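PDB 4ZZF: flagellar basal body rod modification protein from Helicobacter pylori 26695, which is probably required for flagellar hook formation, perhaps as a scaffolding protein, and is represented here by a truncated fragment that includes its Ig-like domain. Local coordinates for residues A[5-14]-A[132-143]; A[88-96]-A[102-110]. All blocks are in the same frame, centred on the assembly; numbering follows the deposited sequence.

Interaction 1 pairs segments far apart in sequence, 5-14 and 132-143, near the two ends of the chain, whereas interaction 2 is a local hairpin, 88-96 with 102-110, whose residues fall between them. Their centres lie about 16 Å apart, yet the two meet directly. E11 OE2 forms a salt bridge with R110 NE at 2.8 Å, and its other oxygen, OE1, is bridged to R107 NH2. Next to it, T12 OG1 stands 2.8 Å from G109 O, probably a hydrogen bond. R107, G109 and R110, at the end of 102-110, thus join the hairpin to the terminal strand pair. No ligand or active site is involved.

Interaction 1: A[5-14]-A[132-143]; sequences MIGKIAETDV and LPIDSAIEFYQP
M5 lays its side chain over the ring of F140: CG stands anti to the carbonyl carbon (chi1 -61°) and the chain runs on extended, which carries it across the ring. Its CB sits 3.7 Å from F140 CE2, and CG continues over the face, 3.9 Å from the ring centroid in a CH-pi contact. SD lies obliquely above the rim near CZ, a Met-aromatic contact, and touches I134 CD1 at 3.4 Å; CE ends 3.6 Å from F140 CZ. A10 CB also packs against F140 CE2, obliquely to the ring. Strands 9-12 and 137-141 run antiparallel, their axes 153° apart, and a classic beta bulge interrupts the register: I138 and E139 both face E11, whose carbonyl O takes I138 N at 2.8 Å and, more weakly, E139 N. On the sheet face carrying I9, E11 and Y141, I9 CB covers one face of the tyrosine ring. E11 meets that ring at its edge, the carboxylate nearly coplanar with it (21°), and OE2 accepts from Y141 OH at 2.6 Å through its anti lone pair. R110 NH2 is hydrogen-bonded to the same hydroxyl, and R110 NE forms a salt bridge with E11 OE2. E139 OE2 turns to K146 and to S115 of the second subunit.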
loop_
_atom_site.group_PDB
_atom_site.type_symbol
_atom_site.label_atom_id
_atom_site.label_comp_id
_atom_site.label_asym_id
_atom_site.label_seq_id
_atom_site.Cartn_x
_atom_site.Cartn_y
_atom_site.Cartn_z
ATOM N N MET A 5 -3.743 6.377 -0.177
ATOM C CA MET A 5 -3.127 7.699 -0.259
ATOM C C MET A 5 -2.294 8.029 0.964
ATOM O O MET A 5 -1.361 8.835 0.893
ATOM C CB MET A 5 -4.202 8.766 -0.448
ATOM C CG MET A 5 -4.993 8.573 -1.722
ATOM S SD MET A 5 -6.600 9.394 -1.696
ATOM C CE MET A 5 -7.128 9.131 -3.391
ATOM N N ILE A 6 -2.633 7.411 2.087
ATOM C CA ILE A 6 -1.914 7.664 3.319
ATOM C C ILE A 6 -0.430 7.388 3.125
ATOM O O ILE A 6 -0.057 6.338 2.629
ATOM C CB ILE A 6 -2.450 6.809 4.463
ATOM C CG1 ILE A 6 -3.878 7.237 4.814
ATOM C CG2 ILE A 6 -1.532 6.905 5.676
ATOM C CD1 ILE A 6 -4.565 6.253 5.718
ATOM N N GLY A 7 0.401 8.355 3.491
ATOM C CA GLY A 7 1.834 8.237 3.336
ATOM C C GLY A 7 2.340 8.727 1.995
ATOM O O GLY A 7 3.549 8.792 1.775
ATOM N N LYS A 8 1.429 9.060 1.086
ATOM C CA LYS A 8 1.828 9.619 -0.205
ATOM C C LYS A 8 1.929 11.126 -0.070
ATOM O O LYS A 8 1.378 11.708 0.867
ATOM C CB LYS A 8 0.834 9.265 -1.324
ATOM C CG LYS A 8 0.562 7.756 -1.536
ATOM C CD LYS A 8 1.804 7.008 -1.986
ATOM C CE LYS A 8 1.482 5.589 -2.443
ATOM N NZ LYS A 8 0.794 4.785 -1.395
ATOM N N ILE A 9 2.635 11.756 -0.998
ATOM C CA ILE A 9 2.534 13.194 -1.156
ATOM C C ILE A 9 1.378 13.436 -2.089
ATOM O O ILE A 9 1.257 12.770 -3.127
ATOM C CB ILE A 9 3.822 13.838 -1.725
ATOM C CG1 ILE A 9 5.040 13.421 -0.900
ATOM C CG2 ILE A 9 3.680 15.381 -1.798
ATOM C CD1 ILE A 9 5.163 14.154 0.404
ATOM N N ALA A 10 0.502 14.358 -1.699
ATOM C CA ALA A 10 -0.621 14.754 -2.544
ATOM C C ALA A 10 -0.429 16.193 -3.005
ATOM O O ALA A 10 0.005 17.042 -2.227
ATOM C CB ALA A 10 -1.935 14.605 -1.798
ATOM N N GLU A 11 -0.695 16.434 -4.282
ATOM C CA GLU A 11 -0.841 17.777 -4.817
ATOM C C GLU A 11 -2.355 18.022 -4.938
ATOM O O GLU A 11 -3.046 17.208 -5.533
ATOM C CB GLU A 11 -0.158 17.918 -6.192
ATOM C CG GLU A 11 1.325 17.564 -6.248
ATOM C CD GLU A 11 2.213 18.692 -5.747
ATOM O OE1 GLU A 11 1.749 19.858 -5.707
ATOM O OE2 GLU A 11 3.370 18.421 -5.369
ATOM N N THR A 12 -2.882 19.098 -4.367
ATOM C CA THR A 12 -4.312 19.383 -4.534
ATOM C C THR A 12 -4.543 20.677 -5.313
ATOM O O THR A 12 -3.614 21.459 -5.507
ATOM C CB THR A 12 -5.050 19.497 -3.193
ATOM O OG1 THR A 12 -4.803 20.782 -2.622
ATOM C CG2 THR A 12 -4.625 18.414 -2.240
ATOM N N ASP A 13 -5.779 20.909 -5.758
ATOM C CA ASP A 13 -6.082 22.144 -6.487
ATOM C C ASP A 13 -6.386 23.323 -5.544
ATOM O O ASP A 13 -6.843 24.367 -5.985
ATOM C CB ASP A 13 -7.251 21.938 -7.474
ATOM C CG ASP A 13 -8.544 21.480 -6.792
ATOM O OD1 ASP A 13 -8.734 21.734 -5.589
ATOM O OD2 ASP A 13 -9.390 20.862 -7.468
ATOM N N VAL A 14 -6.142 23.148 -4.251
ATOM C CA VAL A 14 -6.232 24.258 -3.302
ATOM C C VAL A 14 -4.876 24.939 -3.183
ATOM O O VAL A 14 -3.955 24.371 -2.597
ATOM C CB VAL A 14 -6.671 23.775 -1.912
ATOM C CG1 VAL A 14 -6.593 24.909 -0.899
ATOM C CG2 VAL A 14 -8.071 23.172 -1.984
ATOM N N LEU A 132 -8.893 18.193 3.529
ATOM C CA LEU A 132 -9.348 18.456 2.169
ATOM C C LEU A 132 -10.046 17.251 1.559
ATOM O O LEU A 132 -9.667 16.112 1.819
ATOM C CB LEU A 132 -8.165 18.875 1.292
ATOM C CG LEU A 132 -7.409 20.144 1.693
ATOM C CD1 LEU A 132 -6.156 20.279 0.854
ATOM C CD2 LEU A 132 -8.301 21.376 1.528
ATOM N N PRO A 133 -11.070 17.505 0.734
ATOM C CA PRO A 133 -11.798 16.449 0.030
ATOM C C PRO A 133 -10.904 15.746 -0.964
ATOM O O PRO A 133 -10.039 16.385 -1.552
ATOM C CB PRO A 133 -12.911 17.199 -0.712
ATOM C CG PRO A 133 -12.921 18.577 -0.151
ATOM C CD PRO A 133 -11.553 18.847 0.377
ATOM N N ILE A 134 -11.143 14.454 -1.157
ATOM C CA ILE A 134 -10.418 13.621 -2.110
ATOM C C ILE A 134 -10.372 14.186 -3.522
ATOM O O ILE A 134 -9.347 14.093 -4.201
ATOM C CB ILE A 134 -11.047 12.224 -2.183
ATOM C CG1 ILE A 134 -10.752 11.489 -0.898
ATOM C CG2 ILE A 134 -10.471 11.420 -3.339
ATOM C CD1 ILE A 134 -9.313 11.217 -0.734
ATOM N N ASP A 135 -11.482 14.767 -3.966
ATOM C CA ASP A 135 -11.574 15.221 -5.347
ATOM C C ASP A 135 -10.799 16.511 -5.556
ATOM O O ASP A 135 -10.660 16.975 -6.680
ATOM C CB ASP A 135 -13.034 15.404 -5.767
ATOM C CG ASP A 135 -13.859 16.120 -4.707
ATOM O OD1 ASP A 135 -13.937 17.373 -4.760
ATOM O OD2 ASP A 135 -14.419 15.427 -3.816
ATOM N N SER A 136 -10.273 17.090 -4.485
ATOM C CA SER A 136 -9.392 18.233 -4.665
ATOM C C SER A 136 -7.990 17.759 -5.058
ATOM O O SER A 136 -7.170 18.551 -5.483
ATOM C CB SER A 136 -9.333 19.083 -3.401
ATOM O OG SER A 136 -8.403 18.548 -2.479
ATOM N N ALA A 137 -7.725 16.462 -4.938
ATOM C CA ALA A 137 -6.388 15.941 -5.212
ATOM C C ALA A 137 -6.161 15.731 -6.703
ATOM O O ALA A 137 -6.939 15.040 -7.359
ATOM C CB ALA A 137 -6.163 14.653 -4.470
ATOM N N ILE A 138 -5.084 16.310 -7.232
ATOM C CA ILE A 138 -4.797 16.185 -8.655
ATOM C C ILE A 138 -3.625 15.237 -8.963
ATOM O O ILE A 138 -3.490 14.777 -10.096
ATOM C CB ILE A 138 -4.501 17.554 -9.293
ATOM C CG1 ILE A 138 -3.274 18.214 -8.655
ATOM C CG2 ILE A 138 -5.735 18.459 -9.223
ATOM C CD1 ILE A 138 -3.133 19.719 -9.029
ATOM N N GLU A 139 -2.793 14.940 -7.964
ATOM C CA GLU A 139 -1.648 14.054 -8.177
ATOM C C GLU A 139 -1.161 13.426 -6.880
ATOM O O GLU A 139 -1.198 14.079 -5.842
ATOM C CB GLU A 139 -0.488 14.816 -8.831
ATOM C CG GLU A 139 0.563 13.877 -9.361
ATOM C CD GLU A 139 1.749 14.564 -10.002
ATOM O OE1 GLU A 139 1.925 15.795 -9.828
ATOM O OE2 GLU A 139 2.504 13.848 -10.694
ATOM N N PHE A 140 -0.711 12.166 -6.937
ATOM C CA PHE A 140 -0.032 11.529 -5.800
ATOM C C PHE A 140 1.289 10.899 -6.205
ATOM O O PHE A 140 1.408 10.338 -7.299
ATOM C CB PHE A 140 -0.888 10.433 -5.154
ATOM C CG PHE A 140 -2.197 10.913 -4.589
ATOM C CD1 PHE A 140 -3.322 11.011 -5.400
ATOM C CD2 PHE A 140 -2.316 11.210 -3.237
ATOM C CE1 PHE A 140 -4.537 11.417 -4.871
ATOM C CE2 PHE A 140 -3.514 11.623 -2.704
ATOM C CZ PHE A 140 -4.628 11.724 -3.512
ATOM N N TYR A 141 2.266 10.961 -5.303
ATOM C CA TYR A 141 3.546 10.274 -5.493
ATOM C C TYR A 141 4.194 9.973 -4.134
ATOM O O TYR A 141 3.738 10.455 -3.094
ATOM C CB TYR A 141 4.490 11.105 -6.391
ATOM C CG TYR A 141 4.646 12.550 -5.984
ATOM C CD1 TYR A 141 5.633 12.939 -5.075
ATOM C CD2 TYR A 141 3.822 13.533 -6.515
ATOM C CE1 TYR A 141 5.787 14.277 -4.697
ATOM C CE2 TYR A 141 3.971 14.869 -6.151
ATOM C CZ TYR A 141 4.946 15.234 -5.242
ATOM O OH TYR A 141 5.089 16.559 -4.879
ATOM N N GLN A 142 5.242 9.161 -4.144
ATOM C CA GLN A 142 5.924 8.783 -2.913
ATOM C C GLN A 142 6.919 9.866 -2.486
ATOM O O GLN A 142 7.564 10.487 -3.332
ATOM C CB GLN A 142 6.605 7.421 -3.096
ATOM C CG GLN A 142 5.736 6.255 -2.594
ATOM C CD GLN A 142 6.061 4.905 -3.247
ATOM O OE1 GLN A 142 7.007 4.782 -4.038
ATOM N NE2 GLN A 142 5.264 3.883 -2.912
ATOM N N PRO A 143 7.021 10.112 -1.165
ATOM C CA PRO A 143 7.931 11.082 -0.542
ATOM C C PRO A 143 9.358 10.786 -0.914
ATOM O O PRO A 143 9.606 9.623 -1.238
ATOM C CB PRO A 143 7.749 10.849 0.954
ATOM C CG PRO A 143 6.483 10.159 1.090
ATOM C CD PRO A 143 6.267 9.354 -0.159
#

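Interaction 2: A[88-96]-A[102-110]; sequences YKIKAEYNL and QYLQTRIGR
A beta hairpin made of strands 86-94 and 104-107 forms part of the FlgD Ig-like region. The stretches 88-94 and 104-107 run antiparallel, axes 157° apart. A92 and T106 are a hydrogen-bonded pair, A92 N lying 2.9 Å from T106 O, and Y94 with L104 is the next such pair, although its L104 N to Y94 O bond is weak. Between them E93 and Q105 form a non-hydrogen-bonded pair whose side chains run alongside each other and point the same way. Q105 NE2 donates to E93 OE2 at 3.2 Å, arriving on the anti side and 22° out of the carboxylate plane. The same oxygen accepts from a water that also takes Y103 N.

On the other sheet face Y94 holds its CG between backbone N and carbonyl carbon (chi1 69°), which brings the ring beneath the partner strand. There L104 CB lies over one ring face, 4.0 Å from the centroid, and Y94 OH donates to a water held in turn by Q105 O. Y103 is used differently: L96 CB covers one of its faces at 3.8 Å from the centroid, while its OH reaches V41. Further along, A92 CB touches T106 CG2 at 3.8 Å, and I90 CD1 meets I108 CD1 at 3.6 Å. T106 OG1 accepts from R110 NH1 at 2.9 Å, the hydroxyl oxygen lying in the guanidinium plane, and it also bonds to F30 O. With D32 and Y141 at NH2 and E11 at NE, contacts at all three nitrogens fix how the arginine group is turned.

I90, A92, T106 and I108 all pack on strand 25-31. This largely apolar, buried face, set against the polar one of K91, E93, Q105 and R107, is consistent with a two-layered Ig-like beta sandwich of the E-set type.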
loop_
_atom_site.group_PDB
_atom_site.type_symbol
_atom_site.label_atom_id
_atom_site.label_comp_id
_atom_site.label_asym_id
_atom_site.label_seq_id
_atom_site.Cartn_x
_atom_site.Cartn_y
_atom_site.Cartn_z
ATOM N N TYR A 88 -5.509 34.727 -1.218
ATOM C CA TYR A 88 -4.083 34.896 -1.466
ATOM C C TYR A 88 -3.360 33.566 -1.666
ATOM O O TYR A 88 -3.476 32.648 -0.847
ATOM C CB TYR A 88 -3.468 35.678 -0.317
ATOM C CG TYR A 88 -3.869 37.119 -0.386
ATOM C CD1 TYR A 88 -5.099 37.548 0.113
ATOM C CD2 TYR A 88 -3.040 38.051 -0.987
ATOM C CE1 TYR A 88 -5.476 38.877 0.035
ATOM C CE2 TYR A 88 -3.402 39.378 -1.075
ATOM C CZ TYR A 88 -4.618 39.790 -0.562
ATOM O OH TYR A 88 -4.963 41.115 -0.664
ATOM N N LYS A 89 -2.628 33.471 -2.769
ATOM C CA LYS A 89 -1.768 32.318 -3.051
ATOM C C LYS A 89 -0.482 32.382 -2.236
ATOM O O LYS A 89 0.220 33.399 -2.238
ATOM C CB LYS A 89 -1.420 32.248 -4.543
ATOM C CG LYS A 89 -2.621 32.219 -5.455
ATOM C CD LYS A 89 -2.214 32.354 -6.913
ATOM C CE LYS A 89 -3.436 32.449 -7.826
ATOM N NZ LYS A 89 -3.074 32.414 -9.280
ATOM N N ILE A 90 -0.169 31.293 -1.547
ATOM C CA ILE A 90 1.030 31.233 -0.728
ATOM C C ILE A 90 1.958 30.127 -1.228
ATOM O O ILE A 90 1.536 28.970 -1.379
ATOM C CB ILE A 90 0.687 31.003 0.751
ATOM C CG1 ILE A 90 -0.236 32.120 1.251
ATOM C CG2 ILE A 90 1.958 30.946 1.580
ATOM C CD1 ILE A 90 -0.662 31.970 2.689
ATOM N N LYS A 91 3.200 30.511 -1.533
ATOM C CA LYS A 91 4.241 29.613 -2.035
ATOM C C LYS A 91 5.515 29.842 -1.243
ATOM O O LYS A 91 5.606 30.793 -0.463
ATOM C CB LYS A 91 4.544 29.844 -3.512
ATOM C CG LYS A 91 3.344 30.024 -4.388
ATOM C CD LYS A 91 3.731 30.033 -5.859
ATOM C CE LYS A 91 4.715 31.136 -6.190
ATOM N NZ LYS A 91 4.750 31.333 -7.679
ATOM N N ALA A 92 6.511 28.991 -1.461
ATOM C CA ALA A 92 7.795 29.159 -0.804
ATOM C C ALA A 92 8.920 28.609 -1.670
ATOM O O ALA A 92 8.715 27.731 -2.504
ATOM C CB ALA A 92 7.801 28.480 0.566
ATOM N N GLU A 93 10.112 29.137 -1.446
ATOM C CA GLU A 93 11.313 28.656 -2.103
ATOM C C GLU A 93 12.348 28.427 -1.034
ATOM O O GLU A 93 12.456 29.232 -0.114
ATOM C CB GLU A 93 11.813 29.664 -3.131
ATOM C CG GLU A 93 10.958 29.724 -4.377
ATOM C CD GLU A 93 11.680 30.399 -5.513
ATOM O OE1 GLU A 93 12.238 31.496 -5.271
ATOM O OE2 GLU A 93 11.728 29.816 -6.625
ATOM N N TYR A 94 13.117 27.348 -1.156
ATOM C CA TYR A 94 14.134 27.045 -0.157
ATOM C C TYR A 94 15.157 26.065 -0.731
ATOM O O TYR A 94 14.881 25.388 -1.729
ATOM C CB TYR A 94 13.489 26.480 1.113
ATOM C CG TYR A 94 12.897 25.102 0.911
ATOM C CD1 TYR A 94 11.771 24.914 0.114
ATOM C CD2 TYR A 94 13.472 23.985 1.500
ATOM C CE1 TYR A 94 11.232 23.650 -0.085
ATOM C CE2 TYR A 94 12.931 22.717 1.312
ATOM C CZ TYR A 94 11.821 22.555 0.516
ATOM O OH TYR A 94 11.293 21.296 0.312
ATOM N N ASN A 95 16.344 26.045 -0.120
ATOM C CA ASN A 95 17.433 25.141 -0.495
ATOM C C ASN A 95 17.870 25.285 -1.938
ATOM O O ASN A 95 17.670 24.391 -2.739
ATOM C CB ASN A 95 17.032 23.691 -0.213
ATOM C CG ASN A 95 16.896 23.415 1.268
ATOM O OD1 ASN A 95 16.976 24.337 2.074
ATOM N ND2 ASN A 95 16.696 22.154 1.636
ATOM N N LEU A 96 18.462 26.427 -2.256
ATOM C CA LEU A 96 18.997 26.690 -3.587
ATOM C C LEU A 96 20.034 25.636 -3.944
ATOM O O LEU A 96 20.923 25.339 -3.142
ATOM C CB LEU A 96 19.619 28.086 -3.637
ATOM C CG LEU A 96 20.494 28.445 -4.831
ATOM C CD1 LEU A 96 19.634 28.568 -6.073
ATOM C CD2 LEU A 96 21.249 29.748 -4.571
ATOM N N GLN A 102 18.669 26.520 -9.025
ATOM C CA GLN A 102 17.245 26.624 -8.703
ATOM C C GLN A 102 16.886 26.198 -7.267
ATOM O O GLN A 102 17.516 25.311 -6.698
ATOM C CB GLN A 102 16.448 25.787 -9.689
ATOM C CG GLN A 102 16.469 26.347 -11.100
ATOM C CD GLN A 102 15.574 25.564 -12.029
ATOM O OE1 GLN A 102 15.388 24.349 -11.857
ATOM N NE2 GLN A 102 14.992 26.255 -13.012
ATOM N N TYR A 103 15.853 26.821 -6.702
ATOM C CA TYR A 103 15.339 26.454 -5.381
ATOM C C TYR A 103 14.328 25.311 -5.449
ATOM O O TYR A 103 13.595 25.201 -6.421
ATOM C CB TYR A 103 14.638 27.645 -4.724
ATOM C CG TYR A 103 15.504 28.786 -4.261
ATOM C CD1 TYR A 103 15.881 29.815 -5.138
ATOM C CD2 TYR A 103 15.908 28.871 -2.942
ATOM C CE1 TYR A 103 16.660 30.884 -4.702
ATOM C CE2 TYR A 103 16.681 29.935 -2.497
ATOM C CZ TYR A 103 17.056 30.933 -3.374
ATOM O OH TYR A 103 17.819 31.976 -2.897
ATOM N N LEU A 104 14.258 24.491 -4.405
ATOM C CA LEU A 104 13.092 23.630 -4.219
ATOM C C LEU A 104 11.852 24.501 -4.013
ATOM O O LEU A 104 11.950 25.644 -3.564
ATOM C CB LEU A 104 13.263 22.706 -3.028
ATOM C CG LEU A 104 14.422 21.705 -3.059
ATOM C CD1 LEU A 104 14.383 20.811 -1.805
ATOM C CD2 LEU A 104 14.349 20.869 -4.336
ATOM N N GLN A 105 10.683 23.967 -4.337
ATOM C CA GLN A 105 9.455 24.726 -4.139
ATOM C C GLN A 105 8.444 23.986 -3.302
ATOM O O GLN A 105 8.424 22.759 -3.267
ATOM C CB GLN A 105 8.831 25.073 -5.479
ATOM C CG GLN A 105 9.827 25.705 -6.418
ATOM C CD GLN A 105 9.155 26.517 -7.482
ATOM O OE1 GLN A 105 8.374 25.992 -8.280
ATOM N NE2 GLN A 105 9.430 27.818 -7.492
ATOM N N THR A 106 7.596 24.751 -2.631
ATOM C CA THR A 106 6.398 24.199 -2.026
ATOM C C THR A 106 5.324 25.280 -1.982
ATOM O O THR A 106 5.547 26.407 -2.425
ATOM C CB THR A 106 6.676 23.635 -0.614
ATOM O OG1 THR A 106 5.540 22.874 -0.177
ATOM C CG2 THR A 106 6.970 24.749 0.371
ATOM N N ARG A 107 4.149 24.925 -1.480
ATOM C CA ARG A 107 2.990 25.804 -1.571
ATOM C C ARG A 107 1.921 25.222 -0.690
ATOM O O ARG A 107 1.978 24.036 -0.338
ATOM C CB ARG A 107 2.471 25.910 -3.012
ATOM C CG ARG A 107 2.050 24.549 -3.577
ATOM C CD ARG A 107 1.076 24.678 -4.732
ATOM N NE ARG A 107 0.754 23.394 -5.356
ATOM C CZ ARG A 107 -0.409 22.757 -5.223
ATOM N NH1 ARG A 107 -1.375 23.272 -4.470
ATOM N NH2 ARG A 107 -0.607 21.598 -5.840
ATOM N N ILE A 108 0.956 26.055 -0.331
ATOM C CA ILE A 108 -0.244 25.591 0.341
ATOM C C ILE A 108 -0.968 24.531 -0.497
ATOM O O ILE A 108 -1.074 24.663 -1.717
ATOM C CB ILE A 108 -1.190 26.772 0.617
ATOM C CG1 ILE A 108 -0.691 27.562 1.821
ATOM C CG2 ILE A 108 -2.621 26.300 0.882
ATOM C CD1 ILE A 108 -1.719 28.551 2.331
ATOM N N GLY A 109 -1.475 23.482 0.143
ATOM C CA GLY A 109 -2.305 22.517 -0.571
ATOM C C GLY A 109 -1.547 21.352 -1.189
ATOM O O GLY A 109 -2.027 20.712 -2.123
ATOM N N ARG A 110 -0.353 21.075 -0.671
ATOM C CA ARG A 110 0.374 19.867 -1.036
ATOM C C ARG A 110 1.130 19.368 0.182
ATOM O O ARG A 110 1.443 20.135 1.081
ATOM C CB ARG A 110 1.342 20.124 -2.200
ATOM C CG ARG A 110 2.495 21.092 -1.852
ATOM C CD ARG A 110 3.570 21.115 -2.944
ATOM N NE ARG A 110 4.252 19.830 -3.087
ATOM C CZ ARG A 110 5.288 19.453 -2.339
ATOM N NH1 ARG A 110 5.750 20.257 -1.391
ATOM N NH2 ARG A 110 5.852 18.268 -2.516
HETATM O O HOH W 1 14.158 28.604 -8.363
HETATM O O HOH W 2 9.839 20.900 -1.936
#